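Local structure of discoidin-2 (Dictyostelium discoideum, 2VM9) at residues L16-T22 with Q61-S67; P162-G167 with D249-F255; D85-T89 with N142-L147. The protein binds galactose and N-acetylgalactosamine sugars as a homotrimeric lectin, and may take part in spore formation and spore coat assembly. All blocks are in the same frame, centred on the assembly; numbering follows the deposited sequence.

Contact 1. Residues L16-T22 with Q61-S67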
loop_
_atom_site.group_PDB
_atom_site.type_symbol
_atom_site.label_atom_id
_atom_site.label_comp_id
_atom_site.label_asym_id
_atom_site.label_seq_id
_atom_site.Cartn_x
_atom_site.Cartn_y
_atom_site.Cartn_z
ATOM N N LEU A 16 0.653 -8.191 -10.060
ATOM C CA LEU A 16 -0.338 -7.423 -10.805
ATOM C C LEU A 16 -1.549 -8.284 -11.147
ATOM O O LEU A 16 -1.397 -9.462 -11.436
ATOM C CB LEU A 16 0.274 -6.863 -12.099
ATOM C CG LEU A 16 1.442 -5.906 -11.877
ATOM C CD1 LEU A 16 2.093 -5.588 -13.208
ATOM C CD2 LEU A 16 0.951 -4.617 -11.164
ATOM N N ASN A 17 -2.737 -7.700 -11.073
ATOM C CA ASN A 17 -3.955 -8.330 -11.562
ATOM C C ASN A 17 -3.955 -8.118 -13.091
ATOM O O ASN A 17 -3.566 -7.036 -13.558
ATOM C CB ASN A 17 -5.195 -7.616 -11.011
ATOM C CG ASN A 17 -5.273 -7.598 -9.470
ATOM O OD1 ASN A 17 -5.277 -6.513 -8.821
ATOM N ND2 ASN A 17 -5.385 -8.785 -8.881
ATOM N N LEU A 18 -4.374 -9.127 -13.850
ATOM C CA LEU A 18 -4.480 -8.990 -15.325
ATOM C C LEU A 18 -5.933 -9.121 -15.754
ATOM O O LEU A 18 -6.689 -9.956 -15.220
ATOM C CB LEU A 18 -3.654 -10.073 -16.040
ATOM C CG LEU A 18 -2.127 -10.067 -15.871
ATOM C CD1 LEU A 18 -1.499 -11.016 -16.902
ATOM C CD2 LEU A 18 -1.598 -8.668 -16.039
ATOM N N ARG A 19 -6.315 -8.321 -16.735
ATOM C CA ARG A 19 -7.642 -8.413 -17.322
ATOM C C ARG A 19 -7.536 -8.243 -18.827
ATOM O O ARG A 19 -7.175 -7.164 -19.313
ATOM C CB ARG A 19 -8.536 -7.303 -16.774
ATOM C CG ARG A 19 -9.961 -7.388 -17.358
ATOM C CD ARG A 19 -10.876 -6.355 -16.722
ATOM N NE ARG A 19 -10.578 -4.988 -17.156
ATOM C CZ ARG A 19 -10.996 -4.427 -18.295
ATOM N NH1 ARG A 19 -11.694 -5.121 -19.177
ATOM N NH2 ARG A 19 -10.690 -3.158 -18.564
ATOM N N SER A 20 -7.888 -9.276 -19.573
ATOM C CA SER A 20 -7.931 -9.147 -21.036
ATOM C C SER A 20 -9.282 -8.600 -21.528
ATOM O O SER A 20 -10.325 -8.697 -20.848
ATOM C CB SER A 20 -7.671 -10.515 -21.700
ATOM O OG SER A 20 -8.633 -11.459 -21.214
ATOM N N SER A 21 -9.256 -8.073 -22.754
ATOM C CA SER A 21 -10.444 -7.605 -23.446
ATOM C C SER A 21 -11.345 -8.833 -23.745
ATOM O O SER A 21 -12.518 -8.866 -23.362
ATOM C CB SER A 21 -10.011 -6.914 -24.740
ATOM O OG SER A 21 -9.059 -7.711 -25.397
ATOM N N THR A 22 -10.789 -9.828 -24.447
ATOM C CA THR A 22 -11.492 -11.087 -24.731
ATOM C C THR A 22 -10.439 -12.200 -24.700
ATOM O O THR A 22 -9.222 -11.918 -24.823
ATOM C CB THR A 22 -12.201 -11.090 -26.127
ATOM O OG1 THR A 22 -11.215 -11.032 -27.181
ATOM C CG2 THR A 22 -13.195 -9.899 -26.259
ATOM N N GLN A 61 -8.158 -4.930 -28.885
ATOM C CA GLN A 61 -7.902 -5.915 -27.820
ATOM C C GLN A 61 -6.796 -5.398 -26.903
ATOM O O GLN A 61 -6.032 -4.516 -27.281
ATOM C CB GLN A 61 -7.485 -7.265 -28.425
ATOM C CG GLN A 61 -8.540 -7.789 -29.415
ATOM C CD GLN A 61 -9.900 -7.901 -28.755
ATOM O OE1 GLN A 61 -10.073 -8.612 -27.745
ATOM N NE2 GLN A 61 -10.878 -7.176 -29.298
ATOM N N PHE A 62 -6.712 -5.949 -25.696
ATOM C CA PHE A 62 -5.712 -5.472 -24.738
ATOM C C PHE A 62 -5.604 -6.432 -23.587
ATOM O O PHE A 62 -6.500 -7.246 -23.379
ATOM C CB PHE A 62 -6.100 -4.072 -24.160
ATOM C CG PHE A 62 -7.508 -4.026 -23.571
ATOM C CD1 PHE A 62 -7.753 -4.532 -22.297
ATOM C CD2 PHE A 62 -8.551 -3.453 -24.292
ATOM C CE1 PHE A 62 -9.069 -4.513 -21.752
ATOM C CE2 PHE A 62 -9.860 -3.407 -23.778
ATOM C CZ PHE A 62 -10.122 -3.966 -22.499
ATOM N N ILE A 63 -4.525 -6.288 -22.820
ATOM C CA ILE A 63 -4.518 -6.768 -21.434
ATOM C C ILE A 63 -4.183 -5.562 -20.571
ATOM O O ILE A 63 -3.223 -4.833 -20.859
ATOM C CB ILE A 63 -3.476 -7.875 -21.159
ATOM C CG1 ILE A 63 -3.598 -9.043 -22.147
ATOM C CG2 ILE A 63 -3.599 -8.375 -19.682
ATOM C CD1 ILE A 63 -2.472 -10.051 -21.986
ATOM N N VAL A 64 -4.977 -5.364 -19.527
ATOM C CA VAL A 64 -4.697 -4.372 -18.493
ATOM C C VAL A 64 -4.026 -5.094 -17.338
ATOM O O VAL A 64 -4.479 -6.173 -16.944
ATOM C CB VAL A 64 -5.990 -3.728 -17.940
ATOM C CG1 VAL A 64 -5.632 -2.659 -16.896
ATOM C CG2 VAL A 64 -6.824 -3.152 -19.063
ATOM N N ALA A 65 -2.945 -4.502 -16.831
ATOM C CA ALA A 65 -2.243 -4.990 -15.638
ATOM C C ALA A 65 -2.332 -3.911 -14.577
ATOM O O ALA A 65 -2.018 -2.742 -14.856
ATOM C CB ALA A 65 -0.815 -5.287 -15.979
ATOM N N GLY A 66 -2.776 -4.270 -13.374
ATOM C CA GLY A 66 -2.977 -3.238 -12.378
ATOM C C GLY A 66 -2.728 -3.678 -10.952
ATOM O O GLY A 66 -2.746 -4.885 -10.635
ATOM N N SER A 67 -2.502 -2.682 -10.104
ATOM C CA SER A 67 -2.571 -2.842 -8.663
ATOM C C SER A 67 -2.594 -1.434 -8.055
ATOM O O SER A 67 -2.361 -0.449 -8.757
ATOM C CB SER A 67 -1.391 -3.672 -8.148
ATOM O OG SER A 67 -0.211 -2.891 -8.053
#
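Leu18 forms the apolar centre of this antiparallel strand pair at one margin of a sheet in the discoidin (F5/8 type C) beta-sandwich. Its CD2 lies 3.5 Å from Ala65 CB and its CB 4.0 Å from Ile63 CG2, while Leu16 CD1 reaches Ala65 CB at 4.0 Å. The small methyl of Ala65 leaves room for both leucines, and this inward face packs on Trp149 and Leu151 of strand 146-153 in the facing sheet. Strand 17-20 is outermost in its sheet within the chain; strand 63-67 also bonds strand 133-142. Asn17 with Gly66 and Arg19 with Val64 are hydrogen-bonded pairs, Arg19 N to Val64 O spanning 2.8 Å. On the face bearing Arg19 and Val64 the sheet meets another subunit: Arg19 NH2 bonds Ala12 O of the second subunit, so a long, flexible charged chain suits this trimer interface. Further out, Ser21 CB sits 3.6 Å from the centroid of the Phe62 ring, over its face, in a CH-pi contact; Ser21 N bonds Phe62 O, and Ser21 OG accepts from Phe62 N, both at 2.9 Å. At the polar edge Gln61 OE1 receives two hydroxyls, Ser21 OG and Thr22 OG1, each at 2.7 Å.

Contact 2. Residues P162-G167 with D249-F255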
loop_
_atom_site.group_PDB
_atom_site.type_symbol
_atom_site.label_atom_id
_atom_site.label_comp_id
_atom_site.label_asym_id
_atom_site.label_seq_id
_atom_site.Cartn_x
_atom_site.Cartn_y
_atom_site.Cartn_z
ATOM N N PRO A 162 5.733 3.433 5.338
ATOM C CA PRO A 162 6.063 3.245 6.760
ATOM C C PRO A 162 4.798 3.275 7.626
ATOM O O PRO A 162 3.765 3.752 7.181
ATOM C CB PRO A 162 6.953 4.459 7.067
ATOM C CG PRO A 162 6.455 5.504 6.166
ATOM C CD PRO A 162 6.098 4.789 4.876
ATOM N N SER A 163 4.877 2.708 8.823
ATOM C CA SER A 163 3.820 2.771 9.815
ATOM C C SER A 163 4.244 3.860 10.804
ATOM O O SER A 163 5.443 4.081 11.013
ATOM C CB SER A 163 3.705 1.440 10.546
ATOM O OG SER A 163 3.141 0.424 9.705
ATOM N N VAL A 164 3.258 4.533 11.387
ATOM C CA VAL A 164 3.516 5.733 12.191
ATOM C C VAL A 164 2.578 5.758 13.401
ATOM O O VAL A 164 1.397 5.492 13.275
ATOM C CB VAL A 164 3.313 7.027 11.339
ATOM C CG1 VAL A 164 3.362 8.284 12.204
ATOM C CG2 VAL A 164 4.343 7.129 10.206
ATOM N N GLN A 165 3.113 6.085 14.574
ATOM C CA GLN A 165 2.267 6.455 15.706
ATOM C C GLN A 165 2.831 7.746 16.273
ATOM O O GLN A 165 4.028 8.016 16.162
ATOM C CB GLN A 165 2.228 5.377 16.779
ATOM C CG GLN A 165 1.632 4.033 16.314
ATOM C CD GLN A 165 1.571 3.043 17.424
ATOM O OE1 GLN A 165 0.754 3.172 18.348
ATOM N NE2 GLN A 165 2.448 2.050 17.375
ATOM N N VAL A 166 1.960 8.533 16.881
ATOM C CA VAL A 166 2.368 9.850 17.328
ATOM C C VAL A 166 1.887 10.085 18.757
ATOM O O VAL A 166 0.967 9.400 19.260
ATOM C CB VAL A 166 1.808 10.966 16.412
ATOM C CG1 VAL A 166 2.232 10.772 14.943
ATOM C CG2 VAL A 166 0.288 11.047 16.556
ATOM N N GLY A 167 2.479 11.075 19.412
ATOM C CA GLY A 167 2.006 11.409 20.754
ATOM C C GLY A 167 2.781 12.611 21.271
ATOM O O GLY A 167 3.556 13.231 20.552
ATOM N N ASP A 249 6.349 16.825 20.882
ATOM C CA ASP A 249 5.573 15.868 20.095
ATOM C C ASP A 249 6.569 14.838 19.576
ATOM O O ASP A 249 7.718 15.170 19.256
ATOM C CB ASP A 249 4.886 16.554 18.919
ATOM C CG ASP A 249 3.486 17.064 19.274
ATOM O OD1 ASP A 249 2.965 16.703 20.365
ATOM O OD2 ASP A 249 2.918 17.830 18.469
ATOM N N TYR A 250 6.135 13.592 19.481
ATOM C CA TYR A 250 6.976 12.584 18.843
ATOM C C TYR A 250 6.258 11.931 17.669
ATOM O O TYR A 250 5.017 11.856 17.640
ATOM C CB TYR A 250 7.432 11.518 19.842
ATOM C CG TYR A 250 6.360 10.497 20.223
ATOM C CD1 TYR A 250 6.094 9.384 19.389
ATOM C CD2 TYR A 250 5.630 10.629 21.402
ATOM C CE1 TYR A 250 5.119 8.447 19.725
ATOM C CE2 TYR A 250 4.635 9.678 21.764
ATOM C CZ TYR A 250 4.406 8.586 20.914
ATOM O OH TYR A 250 3.443 7.651 21.239
ATOM N N VAL A 251 7.060 11.454 16.720
ATOM C CA VAL A 251 6.552 10.707 15.567
ATOM C C VAL A 251 7.408 9.439 15.513
ATOM O O VAL A 251 8.612 9.515 15.288
ATOM C CB VAL A 251 6.649 11.525 14.257
ATOM C CG1 VAL A 251 6.169 10.686 13.050
ATOM C CG2 VAL A 251 5.802 12.846 14.353
ATOM N N ALA A 252 6.787 8.299 15.827
ATOM C CA ALA A 252 7.473 7.017 15.795
ATOM C C ALA A 252 7.166 6.386 14.442
ATOM O O ALA A 252 5.987 6.286 14.059
ATOM C CB ALA A 252 6.988 6.139 16.899
ATOM N N VAL A 253 8.215 5.994 13.729
ATOM C CA VAL A 253 8.064 5.489 12.362
ATOM C C VAL A 253 8.664 4.092 12.268
ATOM O O VAL A 253 9.818 3.872 12.619
ATOM C CB VAL A 253 8.744 6.410 11.308
ATOM C CG1 VAL A 253 8.490 5.880 9.888
ATOM C CG2 VAL A 253 8.241 7.860 11.428
ATOM N N GLU A 254 7.872 3.149 11.757
ATOM C CA GLU A 254 8.353 1.771 11.588
ATOM C C GLU A 254 8.499 1.480 10.110
ATOM O O GLU A 254 7.544 1.666 9.354
ATOM C CB GLU A 254 7.358 0.783 12.203
ATOM C CG GLU A 254 7.899 -0.650 12.222
ATOM C CD GLU A 254 6.833 -1.707 12.449
ATOM O OE1 GLU A 254 5.643 -1.446 12.179
ATOM O OE2 GLU A 254 7.216 -2.822 12.864
ATOM N N PHE A 255 9.685 1.016 9.706
ATOM C CA PHE A 255 9.990 0.824 8.297
ATOM C C PHE A 255 9.901 -0.625 7.891
ATOM O O PHE A 255 10.162 -1.522 8.695
ATOM C CB PHE A 255 11.398 1.328 7.973
ATOM C CG PHE A 255 11.568 2.801 8.156
ATOM C CD1 PHE A 255 11.027 3.693 7.236
ATOM C CD2 PHE A 255 12.275 3.299 9.246
ATOM C CE1 PHE A 255 11.190 5.063 7.392
ATOM C CE2 PHE A 255 12.439 4.677 9.424
ATOM C CZ PHE A 255 11.906 5.559 8.498
HETATM O O HOH W 1 4.646 -1.487 9.539
HETATM O O HOH W 2 3.041 14.005 17.844
#
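Tyr250 lays its ring across the backbone of Gly167, with Gly167 N and Val166 C over one ring face. A beta carbon on Gly167 would clash with the ring at CE2, so glycine is what lets the aromatic lie flat here. The strands run antiparallel, with hydrogen-bonded pairs at Ser163 with Glu254, Gln165 with Ala252 and Gly167 with Tyr250; Glu254 N to Ser163 O is 2.7 Å. Between them the non-hydrogen-bonded pairs are all valine, whose branched side chains suit extended backbone and make a continuous apolar face: Val164 CG1 meets Val251 CG1 at 3.8 Å, and Pro162 CB extends the patch to Val253 CG1 at 3.5 Å. Water 1 joins the polar ends on the other face, 2.4 Å from Ser163 OG and 2.8 Å from Glu254 OE1, while Glu254 OE2 bonds Ser197 N. Strand 243-254 is the middle of three in this sheet of the H-type lectin domain, hydrogen-bonded on its far side to strand 200-211, where Asp249 also makes a salt bridge with Lys206. Strand 163-170, outermost within the chain, has backbone hydrogen bonds from Val164 to the third subunit, and Val166 packs on Ile200 of that subunit.

Contact 3. Residues D85-T89 with N142-L147; sequences DQWVT and NNHISL
At one end of the discoidin (F5/8 type C) beta-sandwich, the start of strand 87-96 meets the turn from strand 133-142 into strand 146-153. Gln86 (-136/138) and Trp87 (-164/151) are extended. One antiparallel hydrogen-bonded pair, Trp87 with Asn142, sets the register: CA atoms 5.3 Å apart, Asn142 N to Trp87 O 2.8 Å, Trp87 N to Asn142 O 3.2 Å. Asn143 takes positive phi (71/-47), which asparagine tolerates well; His144 (-160/155) is extended, as are Ser146 and Leu147. Trp87 is p (chi1 49°, chi2 83°), bringing its indole against Asn142, which is t: Asn142 CB stands 3.6 Å from the centroid of the five-membered ring, a CH-pi contact, and its OD1 lies over the indole 3.0 Å from Trp87 CZ2. Asn143, m (-75°), donates ND2 to Asp85 O at 2.9 Å; Asp85, also m, pairs with Arg117. Inward, Val88 in t places CG2 4.0 Å from Leu147 CD2 (Leu147 p, p) and 4.1 Å from Ile145 CG2, compact groups packing on Pro138. His144 is t (-156°), its NE2 bonding Ser54 O. Gln86, m, t with chi3 near 0°, is long enough to pass His144 and meet Ser146 in m, where Ser146 OG donates to Gln86 OE1 at 2.6 Å.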
loop_
_atom_site.group_PDB
_atom_site.type_symbol
_atom_site.label_atom_id
_atom_site.label_comp_id
_atom_site.label_asym_id
_atom_site.label_seq_id
_atom_site.Cartn_x
_atom_site.Cartn_y
_atom_site.Cartn_z
ATOM N N ASP A 85 2.028 -20.707 -34.517
ATOM C CA ASP A 85 2.649 -19.571 -35.199
ATOM C C ASP A 85 1.753 -18.336 -35.126
ATOM O O ASP A 85 1.164 -17.918 -36.127
ATOM C CB ASP A 85 2.920 -19.928 -36.669
ATOM C CG ASP A 85 4.031 -20.946 -36.833
ATOM O OD1 ASP A 85 4.811 -21.203 -35.887
ATOM O OD2 ASP A 85 4.163 -21.446 -37.953
ATOM N N GLN A 86 1.652 -17.767 -33.926
ATOM C CA GLN A 86 0.847 -16.561 -33.706
ATOM C C GLN A 86 1.673 -15.646 -32.851
ATOM O O GLN A 86 2.326 -16.108 -31.897
ATOM C CB GLN A 86 -0.432 -16.895 -32.939
ATOM C CG GLN A 86 -1.334 -17.849 -33.691
ATOM C CD GLN A 86 -2.412 -18.465 -32.815
ATOM O OE1 GLN A 86 -2.507 -18.205 -31.600
ATOM N NE2 GLN A 86 -3.239 -19.288 -33.440
ATOM N N TRP A 87 1.667 -14.353 -33.171
ATOM C CA TRP A 87 2.431 -13.386 -32.381
ATOM C C TRP A 87 1.956 -11.967 -32.707
ATOM O O TRP A 87 1.455 -11.703 -33.809
ATOM C CB TRP A 87 3.970 -13.509 -32.596
ATOM C CG TRP A 87 4.435 -13.551 -34.038
ATOM C CD1 TRP A 87 4.656 -12.476 -34.873
ATOM C CD2 TRP A 87 4.780 -14.721 -34.781
ATOM N NE1 TRP A 87 5.138 -12.918 -36.099
ATOM C CE2 TRP A 87 5.206 -14.293 -36.071
ATOM C CE3 TRP A 87 4.769 -16.109 -34.480
ATOM C CZ2 TRP A 87 5.593 -15.204 -37.078
ATOM C CZ3 TRP A 87 5.197 -17.015 -35.473
ATOM C CH2 TRP A 87 5.602 -16.544 -36.757
ATOM N N VAL A 88 2.081 -11.072 -31.734
ATOM C CA VAL A 88 1.764 -9.676 -31.981
ATOM C C VAL A 88 2.963 -8.993 -32.607
ATOM O O VAL A 88 4.057 -9.055 -32.065
ATOM C CB VAL A 88 1.318 -9.001 -30.672
ATOM C CG1 VAL A 88 1.202 -7.480 -30.844
ATOM C CG2 VAL A 88 -0.014 -9.650 -30.221
ATOM N N THR A 89 2.751 -8.328 -33.752
ATOM C CA THR A 89 3.856 -7.720 -34.485
ATOM C C THR A 89 4.054 -6.238 -34.139
ATOM O O THR A 89 5.125 -5.674 -34.391
ATOM C CB THR A 89 3.650 -7.867 -36.009
ATOM O OG1 THR A 89 2.332 -7.385 -36.330
ATOM C CG2 THR A 89 3.803 -9.322 -36.452
ATOM N N ASN A 142 0.519 -11.553 -36.435
ATOM C CA ASN A 142 0.659 -12.664 -37.370
ATOM C C ASN A 142 -0.289 -13.741 -36.908
ATOM O O ASN A 142 -0.109 -14.292 -35.818
ATOM C CB ASN A 142 2.085 -13.238 -37.390
ATOM C CG ASN A 142 2.164 -14.474 -38.269
ATOM O OD1 ASN A 142 2.744 -15.420 -37.856
ATOM N ND2 ASN A 142 1.720 -14.421 -39.452
ATOM N N ASN A 143 -1.287 -14.029 -37.745
ATOM C CA ASN A 143 -2.270 -15.101 -37.528
ATOM C C ASN A 143 -3.310 -14.894 -36.423
ATOM O O ASN A 143 -4.489 -15.153 -36.629
ATOM C CB ASN A 143 -1.580 -16.468 -37.361
ATOM C CG ASN A 143 -1.088 -17.000 -38.711
ATOM O OD1 ASN A 143 -1.701 -16.692 -39.722
ATOM N ND2 ASN A 143 -0.005 -17.774 -38.728
ATOM N N HIS A 144 -2.867 -14.458 -35.255
ATOM C CA HIS A 144 -3.802 -14.225 -34.141
ATOM C C HIS A 144 -3.161 -13.302 -33.133
ATOM O O HIS A 144 -1.945 -13.260 -33.037
ATOM C CB HIS A 144 -4.133 -15.557 -33.445
ATOM C CG HIS A 144 -5.448 -15.537 -32.729
ATOM N ND1 HIS A 144 -6.624 -15.928 -33.331
ATOM C CD2 HIS A 144 -5.774 -15.140 -31.479
ATOM C CE1 HIS A 144 -7.621 -15.802 -32.472
ATOM N NE2 HIS A 144 -7.131 -15.309 -31.345
ATOM N N ILE A 145 -3.984 -12.591 -32.364
ATOM C CA ILE A 145 -3.481 -11.776 -31.273
ATOM C C ILE A 145 -3.177 -12.757 -30.126
ATOM O O ILE A 145 -4.063 -13.145 -29.371
ATOM C CB ILE A 145 -4.495 -10.720 -30.854
ATOM C CG1 ILE A 145 -4.726 -9.742 -32.017
ATOM C CG2 ILE A 145 -4.009 -9.988 -29.582
ATOM C CD1 ILE A 145 -5.938 -8.798 -31.801
ATOM N N SER A 146 -1.917 -13.159 -30.053
ATOM C CA SER A 146 -1.442 -14.097 -29.048
ATOM C C SER A 146 -0.096 -13.579 -28.565
ATOM O O SER A 146 0.777 -13.215 -29.368
ATOM C CB SER A 146 -1.282 -15.521 -29.634
ATOM O OG SER A 146 -2.519 -16.028 -30.139
ATOM N N LEU A 147 0.092 -13.542 -27.244
ATOM C CA LEU A 147 1.365 -13.044 -26.748
ATOM C C LEU A 147 1.664 -13.573 -25.361
ATOM O O LEU A 147 0.759 -14.041 -24.630
ATOM C CB LEU A 147 1.425 -11.506 -26.741
ATOM C CG LEU A 147 0.485 -10.821 -25.724
ATOM C CD1 LEU A 147 1.127 -10.689 -24.346
ATOM C CD2 LEU A 147 0.040 -9.456 -26.214
#

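Contacts 1 and 3 belong to the N-terminal beta-sandwich, with centres 17 Å apart, and they touch where Gln61 CG packs on Ile145 CD1 at 3.7 Å. Both reach the sheet containing strands 63-67, 133-142 and 87-96: contact 1 along its margin, contact 3 at strand ends. Contact 2 lies in the lectin domain, its centre 37 Å from that of contact 1 and 52 Å from that of contact 3. It is the most buried, rich in valine, and its direct hydrogen bonds are all backbone. Contact 1 is partly buried, with an apolar inner face and a polar end. In contact 3, with exposed Asp85 and Asn143, half of the four hydrogen bonds use side chains. Contacts 1 and 2 meet neighbouring subunits; contact 3 touches none within the trimer.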